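Local coordinates for odorant Binding Protein from Varroa destructor, form P2<1> (Varroa destructor, PDB 7NZA) that probably binds and carries small odorant molecules for the mite, using a non-classical, mostly helical fold with a wide open internal cavity, at residues A[98-103]-A[138-143]; A[82-87]-A[123-128]; A[43-48]-A[63-68]; A[16-19]-A[25-28]; A[35-40]-A[70-75]. All blocks are in the same frame, centred on the assembly; numbering follows the deposited sequence.

Contact 1: residues A[98-103]-A[138-143]; sequences SEVEEA and SQICGI
V100 and A103, one turn apart at the start of helix 98-118, face I140 and C141 at the end of helix 122-141, and the side chains meet through apolar groups. The methyl contacts centre on I140, which has branches for both partners. Its CG2 lies 4.2 Å from V100 CG1, the two side chains crossing obliquely, while its CD1 comes 4.0 Å from A103 CB. The small alanine lets the isoleucine come close to the helix itself, and I140 CD1 rests 3.7 Å from A103 O, a methyl against a backbone carbonyl.

The sulfur contact is the second kind. V100 CG1 stands anti to its own backbone N (chi1 165°), a rotation that sets this methyl 4.2 Å from C141 SG as well. That sulfur is bonded to C21, and V100 also touches C21, so a β-branched apolar residue packs beside the cystine.

Within 138-143 the helix ends: G142 leaves helical geometry with positive phi (69°), which glycine tolerates easily, and I143 N donates to S138 O at 3.0 Å.

The arrangement is the open end of a helical hairpin, 98-118 with 122-141, whose helices are joined by the disulfide C111-C132, while C21-C141 ties the N-terminal segment to it.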
# COMPACT_ATOMS: atom_id res chain seq x y z
N SER A 98 26.35 -8.56 7.84
CA SER A 98 26.50 -9.44 9.03
C SER A 98 26.09 -8.71 10.32
O SER A 98 25.43 -9.38 11.17
CB SER A 98 27.90 -10.02 9.13
OG SER A 98 28.17 -10.79 7.97
N GLU A 99 26.49 -7.45 10.51
CA GLU A 99 26.27 -6.76 11.82
C GLU A 99 24.74 -6.56 11.95
O GLU A 99 24.19 -6.77 13.05
CB GLU A 99 26.96 -5.39 11.91
N VAL A 100 24.08 -6.13 10.88
CA VAL A 100 22.61 -5.96 10.86
C VAL A 100 21.96 -7.30 11.09
O VAL A 100 21.01 -7.35 11.89
CB VAL A 100 22.17 -5.35 9.53
CG1 VAL A 100 20.67 -5.52 9.35
CG2 VAL A 100 22.62 -3.90 9.48
N GLU A 101 22.35 -8.35 10.40
CA GLU A 101 21.74 -9.65 10.57
C GLU A 101 21.78 -10.00 12.06
O GLU A 101 20.81 -10.54 12.60
CB GLU A 101 22.39 -10.70 9.67
CG GLU A 101 21.78 -12.06 9.91
CD GLU A 101 22.41 -13.23 9.17
OE1 GLU A 101 22.15 -13.35 7.97
OE2 GLU A 101 23.15 -14.02 9.81
N GLU A 102 22.95 -9.92 12.70
CA GLU A 102 23.08 -10.35 14.11
C GLU A 102 22.09 -9.57 14.99
O GLU A 102 21.44 -10.19 15.84
CB GLU A 102 24.49 -10.08 14.58
CG GLU A 102 24.75 -10.68 15.97
CD GLU A 102 26.16 -10.46 16.51
OE1 GLU A 102 27.07 -10.34 15.66
OE2 GLU A 102 26.33 -10.33 17.76
N ALA A 103 22.02 -8.26 14.77
CA ALA A 103 21.09 -7.42 15.56
C ALA A 103 19.64 -7.82 15.29
O ALA A 103 18.86 -7.93 16.24
CB ALA A 103 21.37 -5.98 15.21
N SER A 138 12.99 -1.77 11.64
CA SER A 138 13.02 -0.37 11.14
C SER A 138 14.10 0.43 11.87
O SER A 138 14.84 1.23 11.25
CB SER A 138 11.67 0.32 11.23
OG SER A 138 10.74 -0.29 10.42
N GLN A 139 14.15 0.25 13.18
CA GLN A 139 15.16 0.97 13.99
C GLN A 139 16.57 0.53 13.63
O GLN A 139 17.42 1.38 13.44
CB GLN A 139 14.95 0.73 15.49
CG GLN A 139 13.67 1.29 16.05
CD GLN A 139 13.76 2.79 16.10
OE1 GLN A 139 14.67 3.35 16.70
NE2 GLN A 139 12.82 3.46 15.48
N ILE A 140 16.84 -0.75 13.54
CA ILE A 140 18.19 -1.27 13.26
C ILE A 140 18.63 -0.81 11.89
O ILE A 140 19.78 -0.40 11.67
CB ILE A 140 18.20 -2.78 13.38
CG1 ILE A 140 18.02 -3.21 14.83
CG2 ILE A 140 19.44 -3.37 12.69
CD1 ILE A 140 17.58 -4.63 15.02
N CYS A 141 17.72 -0.83 10.94
CA CYS A 141 18.08 -0.60 9.52
C CYS A 141 18.05 0.88 9.16
O CYS A 141 18.52 1.23 8.10
CB CYS A 141 17.08 -1.35 8.66
SG CYS A 141 17.26 -3.15 8.73
N GLY A 142 17.40 1.70 9.96
CA GLY A 142 17.10 3.10 9.57
C GLY A 142 16.08 3.21 8.46
O GLY A 142 16.25 4.06 7.56
N ILE A 143 15.08 2.35 8.46
CA ILE A 143 14.03 2.38 7.43
C ILE A 143 13.04 3.48 7.74
O ILE A 143 12.66 3.67 8.91
CB ILE A 143 13.30 1.04 7.34
CG1 ILE A 143 14.26 -0.01 6.79
CG2 ILE A 143 12.01 1.14 6.57
CD1 ILE A 143 13.78 -1.44 6.98

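Contact 2: residues A[82-87]-A[123-128]; sequences YKFDRA and INQVQL
Y82 lays one face of its ring against V126, and this is the tight half of the contact. V126 CG2 sits 3.6 Å from the ring centroid, 17° off the normal, in a CH-pi contact that leans toward the CD1 side, where CG2 to Y82 CD1 is 3.4 Å. The valine reaches the face because CG2 is turned anti to the backbone N of V126, and the tyrosine because its CG is likewise anti (chi1 176°), swinging the ring toward helix 122-141. Both residues are buried, and L70 of helix 55-72 packs on both; the flat ring suits the place by offering a broad face to the valine methyl. At the far end of the ring, Y82 OH bonds to S7 N of the second subunit.

The looser half lies around F84 and Q125. The F84 ring has Y82 CD2 over its centre, and presents its edge to Q125, with CE2 4.3 Å from OE1. Here a water fills the join: it accepts from Y82 N at 2.9 Å and donates to Q125 OE1 at 2.9 Å. Glutamine suits the spot because its other amide atom, NE2, bonds to H119 O, so both ends of the group are used and its rotation is fixed.

The backbone turns sharply at K83, where F84 N bonds to Y82 O. An inverse gamma turn thus leads into helix 84-93, with K83 at its N-cap position, and Y82 and F84, on either side of K83 in sequence, carry the contact with helix 122-141.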
# COMPACT_ATOMS: atom_id res chain seq x y z
N TYR A 82 2.47 -20.31 15.38
CA TYR A 82 3.24 -19.63 14.31
C TYR A 82 4.62 -20.18 14.24
O TYR A 82 5.28 -20.43 15.27
CB TYR A 82 3.28 -18.13 14.61
CG TYR A 82 4.12 -17.34 13.63
CD1 TYR A 82 3.74 -17.09 12.32
CD2 TYR A 82 5.28 -16.77 14.06
CE1 TYR A 82 4.52 -16.32 11.47
CE2 TYR A 82 6.06 -16.02 13.24
CZ TYR A 82 5.72 -15.79 11.95
OH TYR A 82 6.51 -15.00 11.17
N LYS A 83 5.14 -20.33 13.04
CA LYS A 83 6.46 -20.91 12.75
C LYS A 83 7.56 -19.87 12.89
O LYS A 83 8.17 -19.41 11.95
CB LYS A 83 6.49 -21.57 11.37
CG LYS A 83 5.62 -22.81 11.25
CD LYS A 83 5.69 -23.45 9.86
CE LYS A 83 4.73 -24.62 9.76
NZ LYS A 83 4.65 -25.09 8.37
N PHE A 84 7.85 -19.56 14.16
CA PHE A 84 8.93 -18.57 14.47
C PHE A 84 10.25 -18.98 13.86
O PHE A 84 11.00 -18.14 13.36
CB PHE A 84 9.07 -18.42 15.99
CG PHE A 84 7.90 -17.76 16.65
CD1 PHE A 84 7.79 -16.37 16.66
CD2 PHE A 84 6.94 -18.50 17.30
CE1 PHE A 84 6.73 -15.74 17.29
CE2 PHE A 84 5.91 -17.85 17.95
CZ PHE A 84 5.80 -16.49 17.92
N ASP A 85 10.58 -20.29 13.85
CA ASP A 85 11.89 -20.72 13.32
C ASP A 85 11.92 -20.53 11.81
O ASP A 85 12.96 -20.17 11.25
CB ASP A 85 12.24 -22.18 13.62
CG ASP A 85 12.35 -22.42 15.12
OD1 ASP A 85 12.40 -21.44 15.94
OD2 ASP A 85 12.46 -23.61 15.49
N ARG A 86 10.78 -20.70 11.14
CA ARG A 86 10.73 -20.37 9.69
C ARG A 86 11.01 -18.90 9.48
O ARG A 86 11.68 -18.50 8.53
CB ARG A 86 9.39 -20.81 9.10
CG ARG A 86 9.26 -20.55 7.63
CD ARG A 86 7.90 -20.91 7.07
NE ARG A 86 7.74 -20.41 5.70
CZ ARG A 86 6.61 -20.42 5.01
NH1 ARG A 86 5.59 -21.04 5.51
NH2 ARG A 86 6.57 -19.77 3.86
N ALA A 87 10.43 -18.02 10.31
CA ALA A 87 10.65 -16.58 10.19
C ALA A 87 12.13 -16.24 10.33
O ALA A 87 12.69 -15.42 9.60
CB ALA A 87 9.80 -15.84 11.18
N ILE A 123 -2.78 -16.45 17.50
CA ILE A 123 -2.95 -15.32 16.56
C ILE A 123 -2.42 -14.04 17.20
O ILE A 123 -1.67 -13.29 16.58
CB ILE A 123 -4.38 -15.23 16.02
CG1 ILE A 123 -4.65 -16.38 15.05
CG2 ILE A 123 -4.67 -13.88 15.39
CD1 ILE A 123 -6.13 -16.46 14.67
N ASN A 124 -2.75 -13.78 18.46
CA ASN A 124 -2.21 -12.60 19.15
C ASN A 124 -0.69 -12.69 19.18
O ASN A 124 -0.05 -11.68 19.06
CB ASN A 124 -2.80 -12.45 20.55
CG ASN A 124 -4.24 -12.02 20.59
OD1 ASN A 124 -4.82 -11.54 19.60
ND2 ASN A 124 -4.88 -12.29 21.73
N GLN A 125 -0.13 -13.89 19.38
CA GLN A 125 1.34 -14.03 19.41
C GLN A 125 1.94 -13.54 18.08
O GLN A 125 2.88 -12.77 18.06
CB GLN A 125 1.78 -15.46 19.62
CG GLN A 125 1.51 -15.96 21.03
CD GLN A 125 1.91 -17.39 21.19
OE1 GLN A 125 2.32 -18.08 20.26
NE2 GLN A 125 1.89 -17.89 22.42
N VAL A 126 1.41 -13.98 16.95
CA VAL A 126 2.03 -13.62 15.66
C VAL A 126 1.77 -12.14 15.42
O VAL A 126 2.67 -11.41 14.92
CB VAL A 126 1.60 -14.51 14.45
CG1 VAL A 126 0.14 -14.59 14.20
CG2 VAL A 126 2.40 -14.07 13.23
N GLN A 127 0.63 -11.61 15.82
CA GLN A 127 0.37 -10.17 15.66
C GLN A 127 1.39 -9.34 16.41
O GLN A 127 1.96 -8.39 15.89
CB GLN A 127 -1.07 -9.84 16.12
CG GLN A 127 -2.17 -10.44 15.19
CD GLN A 127 -3.56 -10.34 15.76
OE1 GLN A 127 -3.73 -10.13 16.96
NE2 GLN A 127 -4.57 -10.54 14.91
N LEU A 128 1.65 -9.69 17.67
CA LEU A 128 2.63 -8.89 18.44
C LEU A 128 4.04 -9.13 17.88
O LEU A 128 4.77 -8.17 17.75
CB LEU A 128 2.52 -9.16 19.94
CG LEU A 128 3.51 -8.37 20.80
CD1 LEU A 128 3.38 -6.87 20.60
CD2 LEU A 128 3.31 -8.71 22.28
O HOH W 1 1.67 -18.46 17.47

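Contact 3: residues A[43-48]-A[63-68]; sequences QSLPLP and ESVTTC
The flat group that L45 meets is no aromatic ring but the S64-V65 peptide: L45 CD1 lies over one face of it, 3.6 Å from S64 O and 4.1 Å from V65 N. At its carbonyl end the peptide is already engaged, S64 O accepting the N-H of C68 in the ordinary helical way. The setting is a helix-loop-helix unit, helix 28-44 followed by helix 55-72, cross-linked by the disulfide C41-C68, and L45, just past the weakly bonded end of the first helix, points back at the second.

L45 acts as a fork around S64. Its CD1 comes 3.7 Å from S64 OG and CD2 3.8 Å from the same oxygen. S64 OG is turned between its backbone N and carbonyl carbon (chi1 75°), the position from which it bonds to H61 O one turn earlier. A small residue whose polar end is satisfied by its own helix can therefore face leucine methyls. H61 serves both segments, since its NE2 also bonds to L45 O.

V65 and C68 complete the apolar surroundings. Beyond the leucine the chain runs extended through two prolines, and L47 uses its backbone N and O to bond E17 and K144 of the second subunit. Beside the cystine, L45 CD1 packs against the methylene of C68, 3.9 Å from CB.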
# COMPACT_ATOMS: atom_id res chain seq x y z
N GLN A 43 -11.98 -13.51 -1.40
CA GLN A 43 -13.12 -14.24 -1.97
C GLN A 43 -13.97 -14.85 -0.86
O GLN A 43 -15.20 -14.84 -0.96
CB GLN A 43 -12.69 -15.29 -2.91
CG GLN A 43 -12.06 -14.68 -4.11
CD GLN A 43 -11.74 -15.79 -5.07
OE1 GLN A 43 -11.93 -16.96 -4.75
NE2 GLN A 43 -11.25 -15.40 -6.23
N SER A 44 -13.34 -15.29 0.20
CA SER A 44 -14.07 -15.90 1.32
C SER A 44 -14.37 -14.91 2.41
O SER A 44 -15.22 -15.19 3.26
CB SER A 44 -13.27 -17.00 1.89
OG SER A 44 -13.12 -18.08 0.93
N LEU A 45 -13.62 -13.82 2.46
CA LEU A 45 -13.71 -12.83 3.52
C LEU A 45 -13.95 -11.48 2.83
O LEU A 45 -13.09 -10.60 2.80
CB LEU A 45 -12.40 -12.79 4.32
CG LEU A 45 -11.97 -14.10 4.96
CD1 LEU A 45 -10.52 -14.08 5.39
CD2 LEU A 45 -12.86 -14.40 6.14
N PRO A 46 -15.14 -11.26 2.24
CA PRO A 46 -15.43 -9.96 1.62
C PRO A 46 -15.27 -8.80 2.61
O PRO A 46 -15.50 -8.86 3.77
CB PRO A 46 -16.86 -10.07 1.08
CG PRO A 46 -17.13 -11.58 1.00
CD PRO A 46 -16.25 -12.22 2.03
N LEU A 47 -14.84 -7.67 2.07
CA LEU A 47 -14.68 -6.46 2.89
C LEU A 47 -16.01 -5.97 3.45
O LEU A 47 -17.03 -5.98 2.75
CB LEU A 47 -14.13 -5.34 2.01
CG LEU A 47 -12.63 -5.36 1.90
CD1 LEU A 47 -12.23 -4.59 0.64
CD2 LEU A 47 -11.89 -4.79 3.09
N PRO A 48 -16.02 -5.49 4.70
CA PRO A 48 -17.23 -4.91 5.24
C PRO A 48 -17.65 -3.67 4.46
O PRO A 48 -16.83 -2.99 3.87
CB PRO A 48 -16.80 -4.54 6.67
CG PRO A 48 -15.64 -5.43 7.00
CD PRO A 48 -14.92 -5.58 5.69
N GLU A 63 -7.93 -8.53 10.57
CA GLU A 63 -7.26 -9.64 11.32
C GLU A 63 -7.47 -10.93 10.55
O GLU A 63 -6.49 -11.70 10.39
CB GLU A 63 -7.87 -9.79 12.72
CG GLU A 63 -7.37 -10.95 13.59
CD GLU A 63 -7.88 -10.82 15.04
OE1 GLU A 63 -7.10 -10.30 15.90
OE2 GLU A 63 -9.12 -11.10 15.31
N SER A 64 -8.69 -11.20 10.15
CA SER A 64 -9.02 -12.45 9.46
C SER A 64 -8.27 -12.58 8.14
O SER A 64 -7.84 -13.69 7.79
CB SER A 64 -10.51 -12.65 9.29
OG SER A 64 -11.12 -11.82 8.26
N VAL A 65 -8.08 -11.49 7.43
CA VAL A 65 -7.35 -11.57 6.16
C VAL A 65 -5.88 -11.82 6.43
O VAL A 65 -5.26 -12.62 5.70
CB VAL A 65 -7.59 -10.30 5.35
CG1 VAL A 65 -6.72 -10.28 4.10
CG2 VAL A 65 -9.05 -10.12 4.97
N THR A 66 -5.28 -11.14 7.39
CA THR A 66 -3.86 -11.39 7.73
C THR A 66 -3.67 -12.85 8.13
O THR A 66 -2.71 -13.50 7.69
CB THR A 66 -3.40 -10.47 8.87
OG1 THR A 66 -3.62 -9.12 8.40
CG2 THR A 66 -1.97 -10.75 9.31
N THR A 67 -4.56 -13.38 8.95
CA THR A 67 -4.46 -14.79 9.41
C THR A 67 -4.65 -15.73 8.22
O THR A 67 -3.91 -16.69 8.13
CB THR A 67 -5.54 -15.05 10.47
OG1 THR A 67 -5.19 -14.27 11.63
CG2 THR A 67 -5.66 -16.50 10.84
N CYS A 68 -5.60 -15.44 7.36
CA CYS A 68 -5.81 -16.25 6.15
C CYS A 68 -4.53 -16.31 5.33
O CYS A 68 -4.13 -17.37 4.88
CB CYS A 68 -6.95 -15.65 5.34
SG CYS A 68 -7.24 -16.49 3.76

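Contact 4: residues A[16-19]-A[25-28]; sequences IEWG and KPSE
The backbones of W18 and K25 pass with 7.2 Å between their CA atoms, the first where strand 16-17 has just ended and the second in the extended run that leads to helix 28-44. The place is the edge of a small antiparallel two-stranded sheet, 16-17 with 144-145, with an indole covered on both faces. Over one face of the indole lies K25: its CA is 3.7 Å from the centroid of the six-membered ring and 15° off the normal, a CH-pi contact. The opposite face carries I16 CG2, 3.5 Å above the plane.

A broad ring suits this place because it can meet backbone and side chain together. The lysine chain is turned with CG anti to its N (chi1 178°) and runs on extended, crossing the indole at about a right angle, so CB sits above CE2 while the ammonium travels onward. K25 NZ forms a salt bridge with D39 of the second subunit, so the apolar stem serves this fold and the charge serves the dimer. P26 CD comes 3.9 Å from W18 CZ2, and the proline helps keep the run extended. Passing the rim of the indole, K25 CG lies 3.7 Å from W18 NE1.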
# COMPACT_ATOMS: atom_id res chain seq x y z
N ILE A 16 9.09 3.83 0.64
CA ILE A 16 9.99 3.35 1.70
C ILE A 16 11.41 3.66 1.30
O ILE A 16 11.78 3.35 0.14
CB ILE A 16 9.81 1.87 1.94
CG1 ILE A 16 8.39 1.64 2.39
CG2 ILE A 16 10.83 1.41 2.95
CD1 ILE A 16 8.11 0.15 2.66
N GLU A 17 12.18 4.18 2.23
CA GLU A 17 13.64 4.18 2.16
C GLU A 17 14.17 3.07 3.04
O GLU A 17 13.83 2.99 4.22
CB GLU A 17 14.20 5.52 2.56
CG GLU A 17 13.86 6.60 1.57
CD GLU A 17 14.69 7.83 1.78
OE1 GLU A 17 14.17 8.77 2.20
OE2 GLU A 17 15.85 7.87 1.36
N TRP A 18 14.98 2.21 2.48
CA TRP A 18 15.39 0.95 3.09
C TRP A 18 16.63 1.08 3.96
O TRP A 18 17.01 0.09 4.56
CB TRP A 18 15.54 -0.09 1.98
CG TRP A 18 14.20 -0.45 1.41
CD1 TRP A 18 13.61 0.09 0.31
CD2 TRP A 18 13.24 -1.36 2.00
NE1 TRP A 18 12.34 -0.42 0.17
CE2 TRP A 18 12.08 -1.29 1.19
CE3 TRP A 18 13.24 -2.20 3.10
CZ2 TRP A 18 10.96 -2.09 1.46
CZ3 TRP A 18 12.14 -2.96 3.35
CH2 TRP A 18 11.01 -2.90 2.54
N GLY A 19 17.26 2.26 3.98
CA GLY A 19 18.40 2.44 4.89
C GLY A 19 19.53 1.47 4.59
O GLY A 19 19.98 1.29 3.46
N LYS A 25 13.65 -5.32 0.75
CA LYS A 25 12.61 -4.83 -0.19
C LYS A 25 12.02 -6.05 -0.89
O LYS A 25 12.77 -6.83 -1.46
CB LYS A 25 13.26 -3.86 -1.15
CG LYS A 25 12.33 -3.29 -2.21
CD LYS A 25 13.25 -2.57 -3.18
CE LYS A 25 12.65 -1.59 -4.14
NZ LYS A 25 13.73 -0.73 -4.72
N PRO A 26 10.68 -6.19 -0.90
CA PRO A 26 10.09 -7.31 -1.62
C PRO A 26 10.38 -7.20 -3.14
O PRO A 26 10.34 -6.13 -3.71
CB PRO A 26 8.59 -7.19 -1.34
CG PRO A 26 8.46 -6.32 -0.09
CD PRO A 26 9.67 -5.41 -0.18
N SER A 27 10.65 -8.33 -3.72
CA SER A 27 10.74 -8.37 -5.19
C SER A 27 9.35 -8.19 -5.83
O SER A 27 8.32 -8.46 -5.18
CB SER A 27 11.38 -9.66 -5.65
OG SER A 27 10.51 -10.74 -5.35
N GLU A 28 9.30 -7.81 -7.10
CA GLU A 28 8.04 -7.80 -7.90
C GLU A 28 7.36 -9.14 -7.71
O GLU A 28 6.14 -9.23 -7.55
CB GLU A 28 8.30 -7.52 -9.39
CG GLU A 28 7.15 -7.83 -10.37
CD GLU A 28 7.46 -7.71 -11.87
OE1 GLU A 28 8.32 -8.53 -12.38
OE2 GLU A 28 6.88 -6.85 -12.58

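Contact 5: residues A[35-40]-A[70-75]; sequences AAVVDK and LKAEGW
A Schellman motif closes helix 55-72, and V37 of helix 28-44 packs on the end of that helix, at A72 and E73. W75 N bonds to L70 O at 3.0 Å and G74 N to K71 O at 3.0 Å, with G74 as the C-prime residue. Its positive phi (89°) suits glycine, since at these backbone angles a CB would press on the preceding carbonyl oxygen.

Across the contact V37 uses its two methyls differently; the valine is modelled in two conformers, and its distances are those of one of them. CG1, turned anti to the backbone N (chi1 169°), approaches A72 CB at a loose 4.4 Å. CG2 faces the folded side chain of E73, 3.8 Å from CG and 3.6 Å from CD. E73 is bent at chi2 (-85°), which brings its methylene and carboxylate alongside the valine, the two side chains crossing at a slant. The residue types fit a surface contact: alanine offers a small methyl, valine a compact apolar group, and glutamate pairs an aliphatic stem with a polar end.

The carbonyls at the helix end have partners at the start of helix 84-93 and just before it: E73 O takes R86 NH1 and G74 O takes K83 NZ, and R86 also makes a cation-pi contact with W75. The whole is a glycine-terminated helix C-end, packed against the neighbouring helix of the pair that the disulfide C41-C68 joins.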
# COMPACT_ATOMS: atom_id res chain seq x y z
N ALA A 35 -0.21 -10.63 -3.33
CA ALA A 35 -1.48 -10.10 -3.85
C ALA A 35 -2.37 -11.30 -4.20
O ALA A 35 -3.61 -11.19 -3.97
CB ALA A 35 -1.16 -9.25 -5.06
N ALA A 36 -1.81 -12.35 -4.77
CA ALA A 36 -2.65 -13.48 -5.17
C ALA A 36 -3.28 -14.10 -3.94
O ALA A 36 -4.46 -14.46 -3.92
CB ALA A 36 -1.89 -14.49 -5.96
N VAL A 37 -2.49 -14.28 -2.89
CA VAL A 37 -2.95 -14.85 -1.59
C VAL A 37 -4.08 -13.99 -1.00
O VAL A 37 -5.11 -14.49 -0.57
CB VAL A 37 -1.73 -14.96 -0.65
CG1 VAL A 37 -2.22 -15.27 0.76
CG2 VAL A 37 -0.73 -16.03 -1.09
N VAL A 38 -3.78 -12.69 -0.91
CA VAL A 38 -4.78 -11.74 -0.36
C VAL A 38 -6.08 -11.76 -1.18
O VAL A 38 -7.15 -11.79 -0.60
CB VAL A 38 -4.15 -10.35 -0.29
CG1 VAL A 38 -5.25 -9.29 -0.08
CG2 VAL A 38 -3.14 -10.31 0.83
N ASP A 39 -5.97 -11.76 -2.49
CA ASP A 39 -7.15 -11.69 -3.35
C ASP A 39 -7.94 -12.99 -3.15
O ASP A 39 -9.20 -12.94 -3.12
CB ASP A 39 -6.78 -11.41 -4.80
CG ASP A 39 -6.33 -10.01 -5.06
OD1 ASP A 39 -6.66 -9.16 -4.22
OD2 ASP A 39 -5.72 -9.77 -6.10
N LYS A 40 -7.28 -14.12 -2.99
CA LYS A 40 -8.00 -15.34 -2.75
C LYS A 40 -8.69 -15.29 -1.39
O LYS A 40 -9.87 -15.70 -1.27
CB LYS A 40 -7.12 -16.57 -2.87
CG LYS A 40 -7.88 -17.89 -2.72
N LEU A 70 -1.39 -15.82 6.20
CA LEU A 70 -0.35 -16.61 6.91
C LEU A 70 -0.71 -18.08 6.83
O LEU A 70 0.21 -18.89 6.57
CB LEU A 70 -0.29 -16.16 8.36
CG LEU A 70 0.40 -14.82 8.63
CD1 LEU A 70 -0.00 -14.26 9.95
CD2 LEU A 70 1.90 -15.02 8.66
N LYS A 71 -1.95 -18.47 7.07
CA LYS A 71 -2.34 -19.90 7.08
C LYS A 71 -2.13 -20.45 5.66
O LYS A 71 -1.57 -21.59 5.55
CB LYS A 71 -3.76 -20.11 7.59
CG LYS A 71 -4.29 -21.57 7.69
CD LYS A 71 -3.97 -22.30 8.99
CE LYS A 71 -4.07 -23.82 9.05
NZ LYS A 71 -5.46 -24.35 8.99
N ALA A 72 -2.55 -19.75 4.63
CA ALA A 72 -2.51 -20.25 3.25
C ALA A 72 -1.08 -20.47 2.88
O ALA A 72 -0.82 -21.37 2.08
CB ALA A 72 -3.19 -19.29 2.34
N GLU A 73 -0.18 -19.65 3.36
CA GLU A 73 1.23 -19.79 2.99
C GLU A 73 2.01 -20.65 3.99
O GLU A 73 3.28 -20.67 3.89
CB GLU A 73 1.85 -18.41 2.87
CG GLU A 73 1.30 -17.57 1.70
CD GLU A 73 2.00 -17.83 0.39
OE1 GLU A 73 2.38 -16.85 -0.35
OE2 GLU A 73 2.19 -19.00 0.09
N GLY A 74 1.36 -21.37 4.88
CA GLY A 74 2.10 -22.40 5.63
C GLY A 74 2.71 -21.93 6.92
O GLY A 74 3.67 -22.58 7.39
N TRP A 75 2.31 -20.79 7.47
CA TRP A 75 2.99 -20.19 8.65
C TRP A 75 2.53 -20.74 9.98
O TRP A 75 3.14 -20.31 10.98
CB TRP A 75 2.94 -18.67 8.59
CG TRP A 75 3.80 -18.12 7.52
CD1 TRP A 75 3.50 -17.81 6.23
CD2 TRP A 75 5.19 -17.84 7.70
NE1 TRP A 75 4.60 -17.31 5.61
CE2 TRP A 75 5.65 -17.32 6.48
CE3 TRP A 75 6.08 -17.99 8.77
CZ2 TRP A 75 6.97 -16.99 6.27
CZ3 TRP A 75 7.38 -17.62 8.56
CH2 TRP A 75 7.82 -17.12 7.34

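How the contacts relate
Along the chain contact 4 comes first; contact 3 then lies between the two segments of contact 5, while contacts 2 and 1 interleave later. Contacts 3 and 5, centres about 10 Å apart, both join helices 28-44 and 55-72. Contacts 1 and 2, centres about 20 Å apart, share helix 122-141. Contact 2 joins the groups: it touches contact 5 through R86 and K83, and contact 3 through Q127 and E63. I143 packs on segment 16-19, linking contact 1 with contact 4. Contacts 1 and 3, centres about 32 Å apart, lie on opposite sides of the chain's centre. Contacts 2, 3, 4 and 5 also reach the second subunit, so four of the five contacts lie at the interface of the two-chain assembly.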